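Local atomic coordinates of Non-structural protein NS1 (Murine minute virus, PDB entry 4R94), a protein that nicks DNA at the viral replication origin through its N-terminal endonuclease domain, described here, and unwinds it with an ATP-driven helicase in the full-length protein. Residues His129-Gly134 with Gly204-Tyr209; Thr14-Glu19 with Ser231-Lys236; Ile171-Ile176 with Asn180-Leu185. All coordinates share one frame; numbering follows the deposited sequence.

Contact 1: residues His129-Gly134 with Gly204-Tyr209; sequences HVLIGG and GNMIAY. With MG (magnesium ion), chain B.
Beside the metal site of the nickase domain, Leu131 of the histidine-bearing strand packs against Met206 and Ile207 of helix 203-211, which carries the nuclease tyrosine, Tyr210. One methyl does all the touching: Leu131 CD1 lies 4.0 Å from Met206 CG and 4.0 Å from Ile207 CG1. Leu131 and Met206 cross at about a right angle, whereas Leu131 and Ile207 run past each other in opposite directions. Met206 sends CG away from its own backbone N (chi1 -175°), and the bend at chi2 turns SD away from Leu131, so that CB and CG face the leucine. With only 102 Å² buried between the segments, this is a small, wholly apolar contact.

Two residues before Leu131, His129 binds the magnesium ion through NE2 at 2.2 Å. Three waters, Glu119 and His127 complete the six ligands. His129 and His127 belong to the predicted RCR-2 motif, and Met206 lies close to Tyr210, so the packing ties the metal-bearing strand to the tyrosine helix. Strand 125-134 runs between strands 24-31 and 112-121, with Leu131 also touching Ser27, Phe203 and Phe211, while Ile207 reaches Phe115 of strand 112-121 and Leu212 beyond the helix.

Contact 2: residues Thr14-Glu19 with Ser231-Lys236; sequences TNWLKE and SDSGWK
Trp16 lays its indole against the turn that follows strand 227-232, meeting Lys236 and Asp232 over one face. With CG anti to the backbone N (chi1 -173°), the ring extends from helix 8-19 toward the turn. Lys236 CG sits 3.7 Å from the centroid of the five-membered ring and 19° off its normal, which identifies a CH-pi contact; a bend at chi2 then carries CE to 3.8 Å from Trp16 CD1. Farther along the same face, Asp232 OD1 is 3.6 Å from Trp16 CH2, its carboxylate tilted 26° from the indole plane. Ser233 OG instead approaches the edge, 3.7 Å from Trp16 CZ2, and accepts a hydrogen bond from Trp114 N.

The carboxylate also shapes the turn. Asp232 OD1 accepts Gly234 N at 2.9 Å through its anti lone pair, forming an Asx turn, and Lys236 N on the syn side, somewhat out of the carboxylate plane, in a nearly straight bond. The type I turn from Asp232 to Trp235 is closed by its own backbone bond, while Asp232 OD2 takes Thr237 N. Because backbone amides grip both carboxylate oxygens, the negative charge beside the indole is probably partly offset; cohesion with Trp16 comes chiefly from the aliphatic lysine chain.

Contact 3: residues Ile171-Ile176 with Asn180-Leu185; sequences IKLREI and NEWVTL
Two hydrogen bonds from Asn180 converge on Ile176 O where helix 167-179 ends in a Schellman motif. The backbone donor, Asn180 N, reaches Ile176 O at 3.0 Å with an N-H...O angle of 157°. The side-chain donor, Asn180 ND2, spans a longer 3.3 Å to Ile176 O at 154°, and the oxygen lies almost in the plane of the Asn180 amide. The two nitrogens approach from opposite faces of the carbonyl plane, so one oxygen near the helix end is held by both main chain and side chain of the same residue. Asn180 can fold back in this way because its CG lies beside its own backbone N (chi1 -76°).

Glu181, with positive phi, is the C-prime residue that turns the chain out of the helix, and it is followed by Trp182 and strand 183-185. In the motif's characteristic bonds, Trp182 N returns to Ala177 O and Glu181 N to Glu178 O.

The reversal brings the Trp182 indole back against the last turns of the helix. Ile176 O lies over one ring face, offset toward the rim, while Ile176 CG2 packs 3.9 Å from Trp182 CZ2. Asn180 and Ile176 side chains run side by side, pointing the same way, with Asn180 ND2 3.7 Å from Ile176 CG2. Val35 of strand 35-37 touches both Ile176 and Trp182, and Leu157 of helix 142-160 also packs on the tryptophan. One turn earlier in the helix, Leu173 crosses the indole at about a right angle, its CD1 4.2 Å from Trp182 CH2.

Contacts 1 and 2 are neighbours, their centres about 10 Å apart: Leu17 CD2 of helix 8-19 meets Ile207 CD1 of helix 203-211 at 3.7 Å. Contact 1 is buried and purely apolar beside the magnesium site, whereas contact 2 is nearer the surface and sets a tryptophan face against a lysine chain and a carboxylate. Contact 3, partly buried, lies about 24 Å from contact 1 and 31 Å from contact 2, centre to centre. It alone is joined by hydrogen bonds between its segments, as befits a local helix end rather than packing between distant parts of the chain. All three reach the same antiparallel sheet through different strands.

Contact 1: residues His129-Gly134 with Gly204-Tyr209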
loop_
_atom_site.group_PDB
_atom_site.type_symbol
_atom_site.label_atom_id
_atom_site.label_comp_id
_atom_site.label_asym_id
_atom_site.label_seq_id
_atom_site.Cartn_x
_atom_site.Cartn_y
_atom_site.Cartn_z
ATOM N N HIS A 129 0.444 0.425 -3.531
ATOM C CA HIS A 129 -0.839 0.193 -4.162
ATOM C C HIS A 129 -1.837 -0.395 -3.180
ATOM O O HIS A 129 -1.517 -1.308 -2.423
ATOM C CB HIS A 129 -0.684 -0.759 -5.336
ATOM C CG HIS A 129 0.111 -0.189 -6.456
ATOM N ND1 HIS A 129 -0.475 0.485 -7.501
ATOM C CD2 HIS A 129 1.442 -0.198 -6.698
ATOM C CE1 HIS A 129 0.462 0.860 -8.355
ATOM N NE2 HIS A 129 1.635 0.466 -7.888
ATOM N N VAL A 130 -3.046 0.137 -3.212
ATOM C CA VAL A 130 -4.159 -0.440 -2.472
ATOM C C VAL A 130 -5.360 -0.662 -3.376
ATOM O O VAL A 130 -5.851 0.272 -4.014
ATOM C CB VAL A 130 -4.589 0.453 -1.298
ATOM C CG1 VAL A 130 -5.774 -0.193 -0.550
ATOM C CG2 VAL A 130 -3.413 0.715 -0.388
ATOM N N LEU A 131 -5.843 -1.898 -3.406
ATOM C CA LEU A 131 -7.141 -2.185 -4.011
ATOM C C LEU A 131 -8.120 -2.412 -2.878
ATOM O O LEU A 131 -7.820 -3.172 -1.961
ATOM C CB LEU A 131 -7.074 -3.426 -4.910
ATOM C CG LEU A 131 -6.043 -3.401 -6.042
ATOM C CD1 LEU A 131 -6.169 -4.692 -6.875
ATOM C CD2 LEU A 131 -6.193 -2.150 -6.907
ATOM N N ILE A 132 -9.282 -1.774 -2.918
ATOM C CA ILE A 132 -10.244 -1.979 -1.835
ATOM C C ILE A 132 -11.678 -1.773 -2.312
ATOM O O ILE A 132 -11.977 -0.820 -3.046
ATOM C CB ILE A 132 -9.946 -1.034 -0.628
ATOM C CG1 ILE A 132 -10.897 -1.311 0.539
ATOM C CG2 ILE A 132 -10.000 0.431 -1.049
ATOM C CD1 ILE A 132 -10.425 -0.699 1.845
ATOM N N GLY A 133 -12.559 -2.677 -1.893
ATOM C CA GLY A 133 -13.957 -2.586 -2.260
ATOM C C GLY A 133 -14.799 -3.592 -1.505
ATOM O O GLY A 133 -14.322 -4.291 -0.596
ATOM N N GLY A 134 -16.068 -3.671 -1.889
ATOM C CA GLY A 134 -16.987 -4.599 -1.263
ATOM C C GLY A 134 -18.411 -4.114 -1.433
ATOM O O GLY A 134 -18.654 -3.135 -2.129
ATOM N N GLY A 204 -9.561 -9.685 -8.360
ATOM C CA GLY A 204 -8.791 -10.892 -8.610
ATOM C C GLY A 204 -7.928 -10.801 -9.859
ATOM O O GLY A 204 -6.764 -11.188 -9.839
ATOM N N ASN A 205 -8.485 -10.266 -10.939
ATOM C CA ASN A 205 -7.727 -10.206 -12.180
ATOM C C ASN A 205 -6.505 -9.308 -12.087
ATOM O O ASN A 205 -5.431 -9.680 -12.543
ATOM C CB ASN A 205 -8.612 -9.748 -13.341
ATOM C CG ASN A 205 -9.639 -10.787 -13.728
ATOM O OD1 ASN A 205 -9.580 -11.945 -13.290
ATOM N ND2 ASN A 205 -10.603 -10.377 -14.550
ATOM N N MET A 206 -6.667 -8.129 -11.492
ATOM C CA MET A 206 -5.552 -7.205 -11.347
ATOM C C MET A 206 -4.442 -7.804 -10.476
ATOM O O MET A 206 -3.262 -7.625 -10.756
ATOM C CB MET A 206 -6.020 -5.867 -10.752
ATOM C CG MET A 206 -4.917 -4.823 -10.683
ATOM S SD MET A 206 -4.374 -4.283 -12.321
ATOM C CE MET A 206 -5.960 -3.804 -12.964
ATOM N N ILE A 207 -4.817 -8.508 -9.408
ATOM C CA ILE A 207 -3.799 -9.119 -8.570
ATOM C C ILE A 207 -3.053 -10.237 -9.334
ATOM O O ILE A 207 -1.823 -10.219 -9.418
ATOM C CB ILE A 207 -4.428 -9.644 -7.266
ATOM C CG1 ILE A 207 -5.012 -8.450 -6.497
ATOM C CG2 ILE A 207 -3.386 -10.421 -6.452
ATOM C CD1 ILE A 207 -5.885 -8.835 -5.300
ATOM N N ALA A 208 -3.790 -11.162 -9.941
ATOM C CA ALA A 208 -3.176 -12.324 -10.575
ATOM C C ALA A 208 -2.401 -11.963 -11.840
ATOM O O ALA A 208 -1.292 -12.452 -12.064
ATOM C CB ALA A 208 -4.241 -13.359 -10.903
ATOM N N TYR A 209 -2.988 -11.100 -12.663
ATOM C CA TYR A 209 -2.403 -10.789 -13.963
ATOM C C TYR A 209 -1.435 -9.614 -13.940
ATOM O O TYR A 209 -0.781 -9.330 -14.944
ATOM C CB TYR A 209 -3.509 -10.499 -14.977
ATOM C CG TYR A 209 -4.441 -11.654 -15.232
ATOM C CD1 TYR A 209 -3.942 -12.942 -15.416
ATOM C CD2 TYR A 209 -5.813 -11.462 -15.295
ATOM C CE1 TYR A 209 -4.796 -14.007 -15.650
ATOM C CE2 TYR A 209 -6.676 -12.519 -15.540
ATOM C CZ TYR A 209 -6.158 -13.791 -15.712
ATOM O OH TYR A 209 -7.012 -14.854 -15.954
HETATM MG MG MG B . 3.585 0.617 -8.916
HETATM O O HOH W 1 3.050 2.416 -9.889
HETATM O O HOH W 2 5.556 0.518 -9.757
HETATM O O HOH W 3 2.762 -0.280 -10.568
#

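Contact 2: residues Thr14-Glu19 with Ser231-Lys236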
loop_
_atom_site.group_PDB
_atom_site.type_symbol
_atom_site.label_atom_id
_atom_site.label_comp_id
_atom_site.label_asym_id
_atom_site.label_seq_id
_atom_site.Cartn_x
_atom_site.Cartn_y
_atom_site.Cartn_z
ATOM N N THR A 14 -4.882 -18.987 -4.986
ATOM C CA THR A 14 -5.452 -18.990 -6.333
ATOM C C THR A 14 -6.986 -19.024 -6.284
ATOM O O THR A 14 -7.661 -18.223 -6.939
ATOM C CB THR A 14 -4.937 -20.187 -7.159
ATOM O OG1 THR A 14 -3.504 -20.219 -7.139
ATOM C CG2 THR A 14 -5.419 -20.075 -8.614
ATOM N N ASN A 15 -7.530 -19.934 -5.482
ATOM C CA ASN A 15 -8.980 -20.059 -5.345
ATOM C C ASN A 15 -9.641 -18.814 -4.767
ATOM O O ASN A 15 -10.705 -18.399 -5.227
ATOM C CB ASN A 15 -9.333 -21.273 -4.484
ATOM C CG ASN A 15 -9.110 -22.587 -5.210
ATOM O OD1 ASN A 15 -9.194 -22.656 -6.444
ATOM N ND2 ASN A 15 -8.829 -23.642 -4.450
ATOM N N TRP A 16 -9.012 -18.217 -3.759
ATOM C CA TRP A 16 -9.537 -17.011 -3.135
ATOM C C TRP A 16 -9.610 -15.853 -4.137
ATOM O O TRP A 16 -10.605 -15.116 -4.181
ATOM C CB TRP A 16 -8.662 -16.646 -1.927
ATOM C CG TRP A 16 -9.140 -15.525 -1.052
ATOM C CD1 TRP A 16 -10.015 -15.612 0.005
ATOM C CD2 TRP A 16 -8.708 -14.161 -1.101
ATOM N NE1 TRP A 16 -10.171 -14.379 0.588
ATOM C CE2 TRP A 16 -9.381 -13.472 -0.070
ATOM C CE3 TRP A 16 -7.822 -13.453 -1.919
ATOM C CZ2 TRP A 16 -9.196 -12.107 0.160
ATOM C CZ3 TRP A 16 -7.647 -12.103 -1.691
ATOM C CH2 TRP A 16 -8.331 -11.442 -0.665
ATOM N N LEU A 17 -8.572 -15.711 -4.959
ATOM C CA LEU A 17 -8.542 -14.633 -5.940
ATOM C C LEU A 17 -9.527 -14.890 -7.072
ATOM O O LEU A 17 -10.193 -13.970 -7.536
ATOM C CB LEU A 17 -7.132 -14.448 -6.507
ATOM C CG LEU A 17 -6.063 -13.955 -5.536
ATOM C CD1 LEU A 17 -4.674 -14.117 -6.158
ATOM C CD2 LEU A 17 -6.332 -12.501 -5.142
ATOM N N LYS A 18 -9.626 -16.140 -7.508
ATOM C CA LYS A 18 -10.519 -16.468 -8.611
ATOM C C LYS A 18 -11.980 -16.240 -8.223
ATOM O O LYS A 18 -12.785 -15.792 -9.039
ATOM C CB LYS A 18 -10.302 -17.912 -9.078
ATOM C CG LYS A 18 -10.793 -18.161 -10.496
ATOM C CD LYS A 18 -9.965 -17.366 -11.506
ATOM C CE LYS A 18 -10.397 -17.638 -12.929
ATOM N NZ LYS A 18 -9.505 -16.984 -13.927
ATOM N N GLU A 19 -12.325 -16.533 -6.974
ATOM C CA GLU A 19 -13.672 -16.257 -6.489
ATOM C C GLU A 19 -13.971 -14.767 -6.565
ATOM O O GLU A 19 -15.127 -14.362 -6.666
ATOM C CB GLU A 19 -13.858 -16.752 -5.051
ATOM C CG GLU A 19 -14.117 -18.240 -4.930
ATOM C CD GLU A 19 -14.362 -18.673 -3.493
ATOM O OE1 GLU A 19 -14.125 -17.857 -2.574
ATOM O OE2 GLU A 19 -14.796 -19.827 -3.284
ATOM N N SER A 231 0.059 -7.882 0.853
ATOM C CA SER A 231 -0.862 -8.502 1.805
ATOM C C SER A 231 -2.295 -8.333 1.353
ATOM O O SER A 231 -2.604 -7.466 0.540
ATOM C CB SER A 231 -0.705 -7.902 3.198
ATOM O OG SER A 231 -0.860 -6.489 3.174
ATOM N N ASP A 232 -3.195 -9.138 1.896
ATOM C CA ASP A 232 -4.582 -8.972 1.519
ATOM C C ASP A 232 -5.498 -9.313 2.682
ATOM O O ASP A 232 -5.050 -9.825 3.714
ATOM C CB ASP A 232 -4.908 -9.835 0.290
ATOM C CG ASP A 232 -4.649 -11.306 0.529
ATOM O OD1 ASP A 232 -5.355 -11.894 1.375
ATOM O OD2 ASP A 232 -3.753 -11.868 -0.131
ATOM N N SER A 233 -6.777 -9.022 2.495
ATOM C CA SER A 233 -7.761 -9.106 3.578
ATOM C C SER A 233 -8.032 -10.554 4.002
ATOM O O SER A 233 -8.632 -10.793 5.058
ATOM C CB SER A 233 -9.063 -8.419 3.146
ATOM O OG SER A 233 -9.490 -8.888 1.875
ATOM N N GLY A 234 -7.568 -11.507 3.199
ATOM C CA GLY A 234 -7.686 -12.923 3.525
ATOM C C GLY A 234 -6.400 -13.582 4.012
ATOM O O GLY A 234 -6.365 -14.806 4.219
ATOM N N TRP A 235 -5.350 -12.779 4.201
ATOM C CA TRP A 235 -3.994 -13.277 4.476
ATOM C C TRP A 235 -3.577 -14.399 3.524
ATOM O O TRP A 235 -2.882 -15.350 3.916
ATOM C CB TRP A 235 -3.870 -13.735 5.947
ATOM C CG TRP A 235 -3.905 -12.583 6.913
ATOM C CD1 TRP A 235 -5.005 -11.872 7.294
ATOM C CD2 TRP A 235 -2.793 -12.000 7.605
ATOM N NE1 TRP A 235 -4.650 -10.884 8.184
ATOM C CE2 TRP A 235 -3.296 -10.939 8.389
ATOM C CE3 TRP A 235 -1.419 -12.271 7.640
ATOM C CZ2 TRP A 235 -2.480 -10.152 9.203
ATOM C CZ3 TRP A 235 -0.607 -11.487 8.456
ATOM C CH2 TRP A 235 -1.142 -10.435 9.216
ATOM N N LYS A 236 -3.964 -14.268 2.248
ATOM C CA LYS A 236 -3.731 -15.316 1.259
ATOM C C LYS A 236 -2.414 -15.173 0.505
ATOM O O LYS A 236 -1.685 -16.157 0.335
ATOM C CB LYS A 236 -4.894 -15.348 0.264
ATOM C CG LYS A 236 -6.218 -15.731 0.903
ATOM C CD LYS A 236 -6.247 -17.212 1.231
ATOM C CE LYS A 236 -7.475 -17.565 2.062
ATOM N NZ LYS A 236 -7.501 -19.016 2.392
#

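Contact 3: residues Ile171-Ile176 with Asn180-Leu185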
loop_
_atom_site.group_PDB
_atom_site.type_symbol
_atom_site.label_atom_id
_atom_site.label_comp_id
_atom_site.label_asym_id
_atom_site.label_seq_id
_atom_site.Cartn_x
_atom_site.Cartn_y
_atom_site.Cartn_z
ATOM N N ILE A 171 2.831 21.857 10.064
ATOM C CA ILE A 171 1.631 22.285 9.355
ATOM C C ILE A 171 1.877 22.428 7.855
ATOM O O ILE A 171 1.026 22.059 7.041
ATOM C CB ILE A 171 1.105 23.623 9.927
ATOM C CG1 ILE A 171 0.702 23.436 11.391
ATOM C CG2 ILE A 171 -0.043 24.147 9.108
ATOM C CD1 ILE A 171 -0.336 22.346 11.625
ATOM N N LYS A 172 3.044 22.947 7.487
ATOM C CA LYS A 172 3.390 23.066 6.085
ATOM C C LYS A 172 3.465 21.673 5.455
ATOM O O LYS A 172 2.978 21.460 4.347
ATOM C CB LYS A 172 4.713 23.815 5.912
ATOM C CG LYS A 172 5.067 24.122 4.464
ATOM C CD LYS A 172 3.998 24.980 3.798
ATOM C CE LYS A 172 4.532 25.697 2.559
ATOM N NZ LYS A 172 4.891 24.775 1.443
ATOM N N LEU A 173 4.060 20.727 6.176
ATOM C CA LEU A 173 4.210 19.372 5.659
ATOM C C LEU A 173 2.837 18.731 5.495
ATOM O O LEU A 173 2.562 18.084 4.488
ATOM C CB LEU A 173 5.092 18.533 6.588
ATOM C CG LEU A 173 5.299 17.068 6.204
ATOM C CD1 LEU A 173 5.864 16.981 4.782
ATOM C CD2 LEU A 173 6.222 16.392 7.182
ATOM N N ARG A 174 1.976 18.941 6.486
ATOM C CA ARG A 174 0.610 18.435 6.444
ATOM C C ARG A 174 -0.126 18.954 5.205
ATOM O O ARG A 174 -0.777 18.183 4.486
ATOM C CB ARG A 174 -0.122 18.830 7.741
ATOM C CG ARG A 174 -1.613 18.568 7.736
ATOM C CD ARG A 174 -1.941 17.114 8.064
ATOM N NE ARG A 174 -3.300 16.820 7.642
ATOM C CZ ARG A 174 -4.372 17.091 8.373
ATOM N NH1 ARG A 174 -4.224 17.612 9.585
ATOM N NH2 ARG A 174 -5.584 16.809 7.912
ATOM N N GLU A 175 -0.001 20.249 4.912
ATOM C CA GLU A 175 -0.721 20.786 3.757
ATOM C C GLU A 175 -0.071 20.399 2.414
ATOM O O GLU A 175 -0.773 20.266 1.423
ATOM C CB GLU A 175 -0.895 22.310 3.865
ATOM C CG GLU A 175 0.354 23.144 4.004
ATOM C CD GLU A 175 0.032 24.615 4.278
ATOM O OE1 GLU A 175 0.864 25.489 3.948
ATOM O OE2 GLU A 175 -1.061 24.895 4.823
ATOM N N ILE A 176 1.246 20.191 2.386
ATOM C CA ILE A 176 1.898 19.692 1.176
ATOM C C ILE A 176 1.368 18.306 0.835
ATOM O O ILE A 176 1.009 18.043 -0.311
ATOM C CB ILE A 176 3.427 19.629 1.320
ATOM C CG1 ILE A 176 4.018 21.042 1.325
ATOM C CG2 ILE A 176 4.045 18.825 0.180
ATOM C CD1 ILE A 176 5.477 21.082 1.727
ATOM N N ASN A 180 -0.757 18.208 -2.674
ATOM C CA ASN A 180 -0.083 17.474 -3.728
ATOM C C ASN A 180 -0.553 16.026 -3.868
ATOM O O ASN A 180 0.090 15.229 -4.557
ATOM C CB ASN A 180 1.424 17.494 -3.507
ATOM C CG ASN A 180 2.045 18.831 -3.870
ATOM O OD1 ASN A 180 2.335 19.093 -5.034
ATOM N ND2 ASN A 180 2.244 19.676 -2.883
ATOM N N GLU A 181 -1.661 15.711 -3.204
ATOM C CA GLU A 181 -2.343 14.431 -3.346
ATOM C C GLU A 181 -1.410 13.243 -3.193
ATOM O O GLU A 181 -1.171 12.493 -4.150
ATOM C CB GLU A 181 -3.050 14.360 -4.701
ATOM C CG GLU A 181 -4.173 15.370 -4.834
ATOM C CD GLU A 181 -5.110 15.063 -5.990
ATOM O OE1 GLU A 181 -4.714 14.340 -6.931
ATOM O OE2 GLU A 181 -6.256 15.546 -5.940
ATOM N N TRP A 182 -0.888 13.067 -1.981
ATOM C CA TRP A 182 -0.032 11.925 -1.710
ATOM C C TRP A 182 -0.836 10.626 -1.561
ATOM O O TRP A 182 -0.256 9.567 -1.311
ATOM C CB TRP A 182 0.801 12.175 -0.448
ATOM C CG TRP A 182 1.911 13.177 -0.656
ATOM C CD1 TRP A 182 2.108 13.983 -1.742
ATOM C CD2 TRP A 182 2.982 13.462 0.252
ATOM N NE1 TRP A 182 3.235 14.762 -1.559
ATOM C CE2 TRP A 182 3.786 14.457 -0.341
ATOM C CE3 TRP A 182 3.335 12.974 1.514
ATOM C CZ2 TRP A 182 4.922 14.975 0.284
ATOM C CZ3 TRP A 182 4.459 13.489 2.139
ATOM C CH2 TRP A 182 5.240 14.477 1.520
ATOM N N VAL A 183 -2.163 10.714 -1.679
ATOM C CA VAL A 183 -2.941 9.529 -2.017
ATOM C C VAL A 183 -3.617 9.790 -3.345
ATOM O O VAL A 183 -4.364 10.763 -3.460
ATOM C CB VAL A 183 -4.024 9.187 -0.986
ATOM C CG1 VAL A 183 -4.779 7.955 -1.437
ATOM C CG2 VAL A 183 -3.404 8.958 0.412
ATOM N N THR A 184 -3.356 8.946 -4.344
ATOM C CA THR A 184 -4.005 9.107 -5.646
ATOM C C THR A 184 -5.090 8.048 -5.842
ATOM O O THR A 184 -5.042 6.977 -5.236
ATOM C CB THR A 184 -2.997 9.025 -6.807
ATOM O OG1 THR A 184 -2.394 7.727 -6.857
ATOM C CG2 THR A 184 -1.916 10.078 -6.671
ATOM N N LEU A 185 -6.052 8.362 -6.711
ATOM C CA LEU A 185 -7.151 7.471 -7.069
ATOM C C LEU A 185 -7.137 7.246 -8.580
ATOM O O LEU A 185 -7.026 8.205 -9.341
ATOM C CB LEU A 185 -8.482 8.084 -6.630
ATOM C CG LEU A 185 -9.759 7.468 -7.199
ATOM C CD1 LEU A 185 -10.060 6.125 -6.547
ATOM C CD2 LEU A 185 -10.908 8.465 -7.033
#